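Local coordinates for protein intramolecular trans-sialidase (Macrobdella decora, PDB 3SLI) that cleaves sialic acid from sialoglycoconjugates by intramolecular trans-sialidase action, releasing 2,7-anhydro-Neu5Ac, at residues S53-R67 with I147-Q161. Numbering follows the deposited sequence.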
# COMPACT_ATOMS: atom_id res chain seq x y z
N SER A 53 -15.90 5.62 -23.01
CA SER A 53 -15.44 6.91 -23.55
C SER A 53 -16.31 8.00 -22.95
O SER A 53 -17.53 7.89 -22.89
CB SER A 53 -15.62 6.97 -25.07
OG SER A 53 -14.76 6.10 -25.76
N LEU A 54 -15.65 9.06 -22.48
CA LEU A 54 -16.33 10.22 -21.91
C LEU A 54 -16.59 11.24 -23.02
O LEU A 54 -17.69 11.78 -23.16
CB LEU A 54 -15.42 10.85 -20.85
CG LEU A 54 -15.62 10.53 -19.38
CD1 LEU A 54 -16.41 9.26 -19.17
CD2 LEU A 54 -14.27 10.48 -18.70
N PHE A 55 -15.57 11.44 -23.85
CA PHE A 55 -15.61 12.41 -24.95
C PHE A 55 -14.73 11.88 -26.09
O PHE A 55 -13.64 11.36 -25.83
CB PHE A 55 -15.05 13.74 -24.45
CG PHE A 55 -14.81 14.77 -25.52
CD1 PHE A 55 -15.86 15.58 -25.98
CD2 PHE A 55 -13.54 14.96 -26.07
CE1 PHE A 55 -15.64 16.55 -26.96
CE2 PHE A 55 -13.31 15.93 -27.06
CZ PHE A 55 -14.37 16.73 -27.50
N SER A 56 -15.20 12.03 -27.33
CA SER A 56 -14.45 11.58 -28.50
C SER A 56 -14.72 12.43 -29.74
O SER A 56 -15.78 13.05 -29.86
CB SER A 56 -14.77 10.11 -28.83
OG SER A 56 -16.12 9.97 -29.22
N VAL A 57 -13.76 12.41 -30.65
CA VAL A 57 -13.85 13.13 -31.91
C VAL A 57 -13.14 12.20 -32.89
O VAL A 57 -12.03 11.74 -32.63
CB VAL A 57 -13.09 14.49 -31.86
CG1 VAL A 57 -13.27 15.25 -33.18
CG2 VAL A 57 -13.59 15.35 -30.71
N GLY A 58 -13.80 11.88 -34.00
CA GLY A 58 -13.17 11.00 -34.96
C GLY A 58 -13.96 10.75 -36.22
O GLY A 58 -14.91 11.47 -36.56
N ASN A 59 -13.53 9.71 -36.94
CA ASN A 59 -14.14 9.29 -38.19
C ASN A 59 -15.01 8.06 -37.94
O ASN A 59 -14.50 6.99 -37.61
CB ASN A 59 -13.03 8.97 -39.18
CG ASN A 59 -13.54 8.63 -40.54
OD1 ASN A 59 -14.72 8.29 -40.71
ND2 ASN A 59 -12.67 8.71 -41.54
N SER A 60 -16.32 8.20 -38.13
CA SER A 60 -17.28 7.12 -37.88
C SER A 60 -17.51 6.14 -39.03
O SER A 60 -18.25 5.16 -38.86
CB SER A 60 -18.64 7.72 -37.52
OG SER A 60 -19.25 8.28 -38.67
N THR A 61 -16.90 6.39 -40.18
CA THR A 61 -17.15 5.56 -41.35
C THR A 61 -16.47 4.19 -41.42
O THR A 61 -15.51 3.91 -40.70
CB THR A 61 -16.89 6.35 -42.66
OG1 THR A 61 -15.49 6.65 -42.79
CG2 THR A 61 -17.69 7.65 -42.66
N ALA A 62 -17.02 3.34 -42.29
CA ALA A 62 -16.52 1.99 -42.49
C ALA A 62 -15.04 1.98 -42.82
O ALA A 62 -14.56 2.81 -43.60
CB ALA A 62 -17.31 1.31 -43.60
N GLY A 63 -14.32 1.06 -42.20
CA GLY A 63 -12.90 0.93 -42.42
C GLY A 63 -12.06 1.96 -41.70
O GLY A 63 -10.83 1.88 -41.71
N ASN A 64 -12.71 2.92 -41.04
CA ASN A 64 -11.97 3.97 -40.35
C ASN A 64 -12.10 3.92 -38.83
O ASN A 64 -11.91 4.92 -38.15
CB ASN A 64 -12.39 5.33 -40.90
CG ASN A 64 -12.07 5.48 -42.37
OD1 ASN A 64 -12.94 5.76 -43.19
ND2 ASN A 64 -10.82 5.21 -42.71
N GLN A 65 -12.31 2.71 -38.31
CA GLN A 65 -12.49 2.47 -36.88
C GLN A 65 -11.26 2.78 -36.01
O GLN A 65 -11.37 2.80 -34.78
CB GLN A 65 -12.97 1.04 -36.62
CG GLN A 65 -11.99 -0.07 -37.05
CD GLN A 65 -12.21 -0.58 -38.47
OE1 GLN A 65 -11.69 -1.64 -38.82
NE2 GLN A 65 -12.98 0.13 -39.27
N ASP A 66 -10.10 2.96 -36.63
CA ASP A 66 -8.88 3.29 -35.88
C ASP A 66 -8.49 4.76 -36.06
O ASP A 66 -7.34 5.15 -35.83
CB ASP A 66 -7.71 2.37 -36.29
CG ASP A 66 -7.90 0.93 -35.83
OD1 ASP A 66 -8.82 0.66 -35.02
OD2 ASP A 66 -7.12 0.06 -36.27
N ARG A 67 -9.45 5.58 -36.47
CA ARG A 67 -9.22 7.01 -36.67
C ARG A 67 -10.10 7.79 -35.70
O ARG A 67 -11.27 8.08 -36.00
CB ARG A 67 -9.53 7.40 -38.11
CG ARG A 67 -8.69 6.68 -39.15
CD ARG A 67 -9.04 7.15 -40.55
NE ARG A 67 -8.44 6.30 -41.58
CZ ARG A 67 -7.18 6.39 -41.99
NH1 ARG A 67 -6.35 7.30 -41.48
NH2 ARG A 67 -6.74 5.56 -42.92
N ILE A 147 -6.10 13.69 -37.56
CA ILE A 147 -6.92 12.51 -37.83
C ILE A 147 -7.60 12.73 -39.19
O ILE A 147 -8.12 13.81 -39.46
CB ILE A 147 -7.99 12.32 -36.74
CG1 ILE A 147 -7.31 12.13 -35.37
CG2 ILE A 147 -8.88 11.12 -37.07
CD1 ILE A 147 -8.30 12.02 -34.22
N THR A 148 -7.59 11.69 -40.02
CA THR A 148 -8.19 11.75 -41.36
C THR A 148 -9.69 11.49 -41.41
O THR A 148 -10.18 10.46 -40.94
CB THR A 148 -7.48 10.77 -42.31
OG1 THR A 148 -6.07 11.01 -42.26
CG2 THR A 148 -7.97 10.96 -43.75
N GLY A 149 -10.42 12.46 -41.95
CA GLY A 149 -11.86 12.32 -42.09
C GLY A 149 -12.74 12.43 -40.86
O GLY A 149 -13.76 11.74 -40.77
N VAL A 150 -12.39 13.31 -39.93
CA VAL A 150 -13.21 13.48 -38.73
C VAL A 150 -14.61 13.92 -39.16
O VAL A 150 -14.76 14.81 -40.01
CB VAL A 150 -12.58 14.51 -37.77
CG1 VAL A 150 -13.54 14.83 -36.62
CG2 VAL A 150 -11.29 13.97 -37.21
N ASP A 151 -15.64 13.28 -38.61
CA ASP A 151 -17.01 13.61 -38.97
C ASP A 151 -17.97 13.65 -37.78
O ASP A 151 -19.19 13.68 -37.96
CB ASP A 151 -17.54 12.61 -40.02
CG ASP A 151 -17.72 11.19 -39.47
OD1 ASP A 151 -17.29 10.91 -38.33
OD2 ASP A 151 -18.30 10.35 -40.19
N ASN A 152 -17.43 13.62 -36.56
CA ASN A 152 -18.29 13.63 -35.39
C ASN A 152 -17.57 14.02 -34.10
O ASN A 152 -16.35 13.90 -33.98
CB ASN A 152 -18.96 12.25 -35.21
CG ASN A 152 -18.03 11.22 -34.56
OD1 ASN A 152 -17.98 11.10 -33.34
ND2 ASN A 152 -17.31 10.47 -35.39
N VAL A 153 -18.37 14.52 -33.16
CA VAL A 153 -17.92 14.91 -31.83
C VAL A 153 -18.99 14.23 -30.99
O VAL A 153 -20.18 14.52 -31.12
CB VAL A 153 -17.98 16.44 -31.59
CG1 VAL A 153 -17.53 16.76 -30.16
CG2 VAL A 153 -17.08 17.16 -32.59
N THR A 154 -18.56 13.29 -30.15
CA THR A 154 -19.49 12.51 -29.35
C THR A 154 -19.13 12.41 -27.86
O THR A 154 -17.96 12.37 -27.48
CB THR A 154 -19.61 11.06 -29.93
OG1 THR A 154 -20.00 11.13 -31.31
CG2 THR A 154 -20.63 10.23 -29.17
N LEU A 155 -20.18 12.37 -27.05
CA LEU A 155 -20.08 12.24 -25.61
C LEU A 155 -20.58 10.83 -25.28
O LEU A 155 -21.53 10.34 -25.90
CB LEU A 155 -21.02 13.27 -24.97
CG LEU A 155 -20.57 14.34 -23.97
CD1 LEU A 155 -19.25 14.96 -24.38
CD2 LEU A 155 -21.69 15.38 -23.84
N GLY A 156 -19.91 10.16 -24.34
CA GLY A 156 -20.33 8.83 -23.91
C GLY A 156 -20.08 7.64 -24.82
O GLY A 156 -20.70 6.59 -24.66
N GLY A 157 -19.15 7.79 -25.76
CA GLY A 157 -18.85 6.69 -26.66
C GLY A 157 -17.96 7.17 -27.78
O GLY A 157 -17.70 8.37 -27.90
N THR A 158 -17.44 6.22 -28.56
CA THR A 158 -16.59 6.52 -29.71
C THR A 158 -17.23 5.86 -30.92
O THR A 158 -17.48 4.65 -30.90
CB THR A 158 -15.17 5.97 -29.52
OG1 THR A 158 -14.50 6.71 -28.48
CG2 THR A 158 -14.36 6.08 -30.81
N LYS A 159 -17.55 6.64 -31.94
CA LYS A 159 -18.19 6.09 -33.13
C LYS A 159 -17.18 5.34 -34.00
O LYS A 159 -16.17 5.91 -34.44
CB LYS A 159 -18.91 7.18 -33.92
CG LYS A 159 -20.11 7.75 -33.17
CD LYS A 159 -20.91 8.74 -34.00
CE LYS A 159 -22.13 9.20 -33.24
NZ LYS A 159 -23.01 10.11 -34.03
N ARG A 160 -17.43 4.04 -34.18
CA ARG A 160 -16.57 3.17 -34.98
C ARG A 160 -17.46 2.41 -35.95
O ARG A 160 -18.34 1.66 -35.54
CB ARG A 160 -15.80 2.20 -34.08
CG ARG A 160 -15.03 2.89 -32.96
CD ARG A 160 -14.19 1.90 -32.17
NE ARG A 160 -12.94 1.57 -32.86
CZ ARG A 160 -12.09 0.64 -32.44
NH1 ARG A 160 -12.35 -0.05 -31.34
NH2 ARG A 160 -10.97 0.42 -33.12
N GLN A 161 -17.26 2.67 -37.24
CA GLN A 161 -18.05 2.05 -38.30
C GLN A 161 -19.55 2.13 -38.01
O GLN A 161 -20.28 1.13 -38.11
CB GLN A 161 -17.61 0.61 -38.56
CG GLN A 161 -16.14 0.49 -38.92
CD GLN A 161 -15.79 -0.85 -39.53
OE1 GLN A 161 -15.75 -0.99 -40.75
NE2 GLN A 161 -15.52 -1.84 -38.68
O HOH W 1 -16.49 9.38 -31.90
O HOH W 2 -15.07 4.28 -38.12
O HOH W 3 -13.26 5.58 -35.26
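A classic beta bulge opens the pairing of antiparallel strands 51-58 and 152-155: Asp-151 and Asn-152 both face Gly-58, whose O takes a nearly straight bond from Asp-151 N (2.8 Å, 169°). From the bulge itself, the Asp-151 carboxylate takes both the N and OG of Ser-60, at OD1 and OD2 (2.7 Å from OG to OD2), both on the syn side. Asn-152 ND2 reaches the same OD1 from the opposite face of the carboxylate to Ser-60 N, which should fix the rotation of the group. The strands belong to an antiparallel sheet of the N-terminal, concanavalin-like domain, well away from the bound 2,7-anhydro-Neu5Ac. On its inner face Phe-55 swings CG anti to the backbone N (chi1 171°); Leu-155 CD1 lies at the ring edge, 3.8 Å from Phe-55 CD1, and Ile-175 of the facing sheet touches both residues. On the other face, Ser-56 OG donates to an in-plane lone pair of Gly-157 O (2.6 Å), while a water links it to Asn-152 OD1 and Lys-159 N. Arg-160 grips Gln-65 O side-on with NE (2.8 Å) and NH2 (2.9 Å), and NH2 also forms a salt bridge to Asp-66 OD1. Gln-161 OE1 accepts from Gly-63 N in the Thr-61 to Asn-64 type II turn.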